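PDB 1O65: protein YiiM from Escherichia coli, which is of unknown function but may bind molybdenum and pyridoxal phosphate and act as an oxidoreductase on nitrogenous compounds. Local coordinates for residues Q39-L51 against S159-P171. Numbering follows the deposited sequence.
Sequences QVDGELMLTELGL and SVIAPGKVSADAP
Leu46 and Val160 meet tip to tip, leucine CD1 3.5 Å from valine CG2, an example of how a small sheet packs against a larger one. With CG anti to the backbone N (chi1 164°), Leu46 reaches Val160 with its branches while its CB lies 3.9 Å from Val166 CG1. The other branch of Val166, CG2, faces Leu51 CD2 at 3.6 Å and touches Leu44 CD2. Within the MOSC family region, strands 50-51, 43-47 and 164-167 form a three-stranded antiparallel sheet, from which Leu46 and Val166 turn toward Trp118 and strand 121-128; Val160 belongs to the larger mixed sheet. Were Leu46 replaced by an alanine, Val160 CG2 would probably lose its leucine contacts and a gap open beside Trp118 and Ile123. Reciprocal backbone hydrogen bonds join Leu44 with Val166 and Leu46 with Gly164; Leu46 N meets Gly164 O at 2.8 Å from above the carbonyl plane. On the reverse face, the exposed Met45 bends at chi2 (58°) and lays CE 3.5 Å from Gly164 N. Glu43 and Lys165 cross there, forming a long salt bridge, OE2 to NZ 3.8 Å. Before the corner at Ile161, a water accepts from Val160 N and donates to Glu48 O.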
loop_
_atom_site.group_PDB
_atom_site.type_symbol
_atom_site.label_atom_id
_atom_site.label_comp_id
_atom_site.label_asym_id
_atom_site.label_seq_id
_atom_site.Cartn_x
_atom_site.Cartn_y
_atom_site.Cartn_z
ATOM N N GLN A 39 -2.500 17.395 5.674
ATOM C CA GLN A 39 -1.665 16.935 6.770
ATOM C C GLN A 39 -2.287 17.170 8.146
ATOM O O GLN A 39 -2.883 18.203 8.440
ATOM C CB GLN A 39 -0.269 17.580 6.719
ATOM C CG GLN A 39 0.718 16.951 7.666
ATOM C CD GLN A 39 2.179 17.161 7.408
ATOM O OE1 GLN A 39 2.648 18.115 6.791
ATOM N NE2 GLN A 39 3.011 16.232 7.898
ATOM N N VAL A 40 -2.220 16.150 8.977
ATOM C CA VAL A 40 -2.741 16.152 10.350
ATOM C C VAL A 40 -1.544 16.309 11.281
ATOM O O VAL A 40 -0.563 15.572 11.148
ATOM C CB VAL A 40 -3.503 14.849 10.616
ATOM C CG1 VAL A 40 -3.872 14.645 12.070
ATOM C CG2 VAL A 40 -4.759 14.826 9.743
ATOM N N ASP A 41 -1.606 17.243 12.225
ATOM C CA ASP A 41 -0.444 17.492 13.074
ATOM C C ASP A 41 -0.556 16.922 14.468
ATOM O O ASP A 41 0.483 16.673 15.092
ATOM C CB ASP A 41 -0.194 19.012 13.176
ATOM C CG ASP A 41 0.248 19.538 11.819
ATOM O OD1 ASP A 41 1.127 18.867 11.223
ATOM O OD2 ASP A 41 -0.290 20.562 11.349
ATOM N N GLY A 42 -1.774 16.780 14.955
ATOM C CA GLY A 42 -1.980 16.253 16.295
ATOM C C GLY A 42 -2.365 14.780 16.260
ATOM O O GLY A 42 -2.222 14.089 15.253
ATOM N N GLU A 43 -2.882 14.304 17.388
ATOM C CA GLU A 43 -3.274 12.908 17.498
ATOM C C GLU A 43 -4.738 12.759 17.078
ATOM O O GLU A 43 -5.474 13.740 17.039
ATOM C CB GLU A 43 -3.036 12.317 18.860
ATOM C CG GLU A 43 -3.831 12.921 19.984
ATOM C CD GLU A 43 -3.345 12.429 21.341
ATOM O OE1 GLU A 43 -2.126 12.232 21.505
ATOM O OE2 GLU A 43 -4.202 12.241 22.219
ATOM N N LEU A 44 -5.038 11.562 16.615
ATOM C CA LEU A 44 -6.346 11.159 16.161
ATOM C C LEU A 44 -6.524 9.642 16.328
ATOM O O LEU A 44 -5.602 8.834 16.407
ATOM C CB LEU A 44 -6.671 11.595 14.746
ATOM C CG LEU A 44 -5.895 11.038 13.567
ATOM C CD1 LEU A 44 -6.253 11.769 12.283
ATOM C CD2 LEU A 44 -4.380 11.089 13.781
ATOM N N MET A 45 -7.782 9.260 16.411
ATOM C CA MET A 45 -8.226 7.906 16.592
ATOM C C MET A 45 -8.158 7.106 15.294
ATOM O O MET A 45 -8.562 7.566 14.214
ATOM C CB MET A 45 -9.665 7.955 17.128
ATOM C CG MET A 45 -10.204 6.609 17.556
ATOM S SD MET A 45 -9.217 5.793 18.841
ATOM C CE MET A 45 -9.749 4.101 18.531
ATOM N N LEU A 46 -7.477 5.960 15.360
ATOM C CA LEU A 46 -7.430 5.081 14.184
ATOM C C LEU A 46 -8.436 3.951 14.445
ATOM O O LEU A 46 -8.252 3.183 15.402
ATOM C CB LEU A 46 -6.037 4.540 13.904
ATOM C CG LEU A 46 -5.929 3.346 12.956
ATOM C CD1 LEU A 46 -6.590 3.591 11.601
ATOM C CD2 LEU A 46 -4.480 2.926 12.739
ATOM N N THR A 47 -9.504 3.916 13.660
ATOM C CA THR A 47 -10.528 2.880 13.848
ATOM C C THR A 47 -10.350 1.754 12.851
ATOM O O THR A 47 -9.540 1.855 11.931
ATOM C CB THR A 47 -11.956 3.456 13.753
ATOM O OG1 THR A 47 -12.879 2.425 14.188
ATOM C CG2 THR A 47 -12.351 3.849 12.354
ATOM N N GLU A 48 -11.140 0.703 12.931
ATOM C CA GLU A 48 -11.086 -0.427 12.026
ATOM C C GLU A 48 -11.003 -0.032 10.555
ATOM O O GLU A 48 -10.259 -0.601 9.779
ATOM C CB GLU A 48 -12.376 -1.265 12.179
ATOM C CG GLU A 48 -12.479 -2.382 11.144
ATOM C CD GLU A 48 -13.661 -3.298 11.371
ATOM O OE1 GLU A 48 -14.806 -2.880 11.090
ATOM O OE2 GLU A 48 -13.473 -4.451 11.811
ATOM N N LEU A 49 -11.861 0.898 10.154
ATOM C CA LEU A 49 -11.997 1.340 8.793
ATOM C C LEU A 49 -11.056 2.444 8.360
ATOM O O LEU A 49 -11.010 2.774 7.183
ATOM C CB LEU A 49 -13.468 1.798 8.603
ATOM C CG LEU A 49 -14.506 0.672 8.730
ATOM C CD1 LEU A 49 -15.903 1.235 8.451
ATOM C CD2 LEU A 49 -14.177 -0.463 7.773
ATOM N N GLY A 50 -10.335 3.086 9.277
ATOM C CA GLY A 50 -9.449 4.154 8.819
ATOM C C GLY A 50 -9.329 5.240 9.866
ATOM O O GLY A 50 -9.818 5.069 10.988
ATOM N N LEU A 51 -8.614 6.286 9.526
ATOM C CA LEU A 51 -8.378 7.417 10.412
ATOM C C LEU A 51 -9.580 8.339 10.536
ATOM O O LEU A 51 -10.168 8.763 9.529
ATOM C CB LEU A 51 -7.156 8.224 9.927
ATOM C CG LEU A 51 -5.801 7.588 10.320
ATOM C CD1 LEU A 51 -4.671 8.140 9.473
ATOM C CD2 LEU A 51 -5.500 7.834 11.790
ATOM N N SER A 159 -4.357 -3.313 7.226
ATOM C CA SER A 159 -5.596 -3.611 7.947
ATOM C C SER A 159 -5.321 -3.130 9.384
ATOM O O SER A 159 -4.148 -3.026 9.790
ATOM C CB SER A 159 -6.016 -5.061 7.975
ATOM O OG SER A 159 -5.007 -5.868 8.531
ATOM N N VAL A 160 -6.357 -2.755 10.107
ATOM C CA VAL A 160 -6.118 -2.284 11.475
ATOM C C VAL A 160 -6.326 -3.449 12.420
ATOM O O VAL A 160 -7.432 -3.945 12.559
ATOM C CB VAL A 160 -6.983 -1.052 11.768
ATOM C CG1 VAL A 160 -6.977 -0.674 13.242
ATOM C CG2 VAL A 160 -6.454 0.147 10.959
ATOM N N ILE A 161 -5.247 -3.916 13.060
ATOM C CA ILE A 161 -5.318 -5.020 13.993
ATOM C C ILE A 161 -5.867 -4.547 15.335
ATOM O O ILE A 161 -6.698 -5.230 15.917
ATOM C CB ILE A 161 -3.960 -5.702 14.181
ATOM C CG1 ILE A 161 -3.401 -6.254 12.866
ATOM C CG2 ILE A 161 -4.054 -6.788 15.262
ATOM C CD1 ILE A 161 -4.328 -7.123 12.060
ATOM N N ALA A 162 -5.393 -3.441 15.866
ATOM C CA ALA A 162 -5.919 -2.909 17.122
ATOM C C ALA A 162 -6.096 -1.388 16.967
ATOM O O ALA A 162 -5.113 -0.666 16.740
ATOM C CB ALA A 162 -5.041 -3.160 18.326
ATOM N N PRO A 163 -7.354 -0.968 17.058
ATOM C CA PRO A 163 -7.661 0.451 16.947
ATOM C C PRO A 163 -7.106 1.229 18.113
ATOM O O PRO A 163 -6.854 0.671 19.196
ATOM C CB PRO A 163 -9.172 0.526 16.831
ATOM C CG PRO A 163 -9.672 -0.842 16.620
ATOM C CD PRO A 163 -8.542 -1.811 16.787
ATOM N N GLY A 164 -6.761 2.495 17.899
ATOM C CA GLY A 164 -6.222 3.300 18.990
ATOM C C GLY A 164 -5.769 4.681 18.551
ATOM O O GLY A 164 -5.808 5.022 17.364
ATOM N N LYS A 165 -5.400 5.519 19.517
ATOM C CA LYS A 165 -4.905 6.845 19.229
ATOM C C LYS A 165 -3.505 6.693 18.614
ATOM O O LYS A 165 -2.722 5.853 19.037
ATOM C CB LYS A 165 -4.795 7.737 20.460
ATOM C CG LYS A 165 -5.947 8.684 20.722
ATOM C CD LYS A 165 -5.615 9.570 21.921
ATOM C CE LYS A 165 -6.810 10.344 22.426
ATOM N NZ LYS A 165 -7.679 10.849 21.329
ATOM N N VAL A 166 -3.278 7.462 17.571
ATOM C CA VAL A 166 -2.027 7.474 16.830
ATOM C C VAL A 166 -1.704 8.949 16.569
ATOM O O VAL A 166 -2.556 9.793 16.898
ATOM C CB VAL A 166 -2.192 6.780 15.456
ATOM C CG1 VAL A 166 -2.568 5.307 15.578
ATOM C CG2 VAL A 166 -3.253 7.505 14.631
ATOM N N SER A 167 -0.545 9.253 16.008
ATOM C CA SER A 167 -0.254 10.641 15.699
ATOM C C SER A 167 0.979 10.754 14.820
ATOM O O SER A 167 1.785 9.843 14.663
ATOM C CB SER A 167 -0.123 11.490 16.966
ATOM O OG SER A 167 1.176 11.402 17.530
ATOM N N ALA A 168 1.185 11.955 14.298
ATOM C CA ALA A 168 2.316 12.301 13.455
ATOM C C ALA A 168 3.595 12.223 14.286
ATOM O O ALA A 168 4.681 12.059 13.736
ATOM C CB ALA A 168 2.152 13.691 12.880
ATOM N N ASP A 169 3.436 12.315 15.602
ATOM C CA ASP A 169 4.542 12.238 16.526
ATOM C C ASP A 169 4.994 10.828 16.825
ATOM O O ASP A 169 6.184 10.663 17.093
ATOM C CB ASP A 169 4.204 12.974 17.844
ATOM C CG ASP A 169 4.186 14.464 17.513
ATOM O OD1 ASP A 169 5.178 14.899 16.890
ATOM O OD2 ASP A 169 3.180 15.124 17.821
ATOM N N ALA A 170 4.083 9.864 16.875
ATOM C CA ALA A 170 4.468 8.480 17.107
ATOM C C ALA A 170 4.960 7.827 15.813
ATOM O O ALA A 170 4.258 7.828 14.798
ATOM C CB ALA A 170 3.260 7.691 17.617
ATOM N N PRO A 171 6.129 7.212 15.852
ATOM C CA PRO A 171 6.696 6.516 14.727
ATOM C C PRO A 171 6.116 5.122 14.498
ATOM O O PRO A 171 5.527 4.529 15.401
ATOM C CB PRO A 171 8.170 6.332 15.137
ATOM C CG PRO A 171 8.112 6.209 16.622
ATOM C CD PRO A 171 7.004 7.152 17.050
HETATM O O HOH W 1 -8.947 -2.734 9.451
#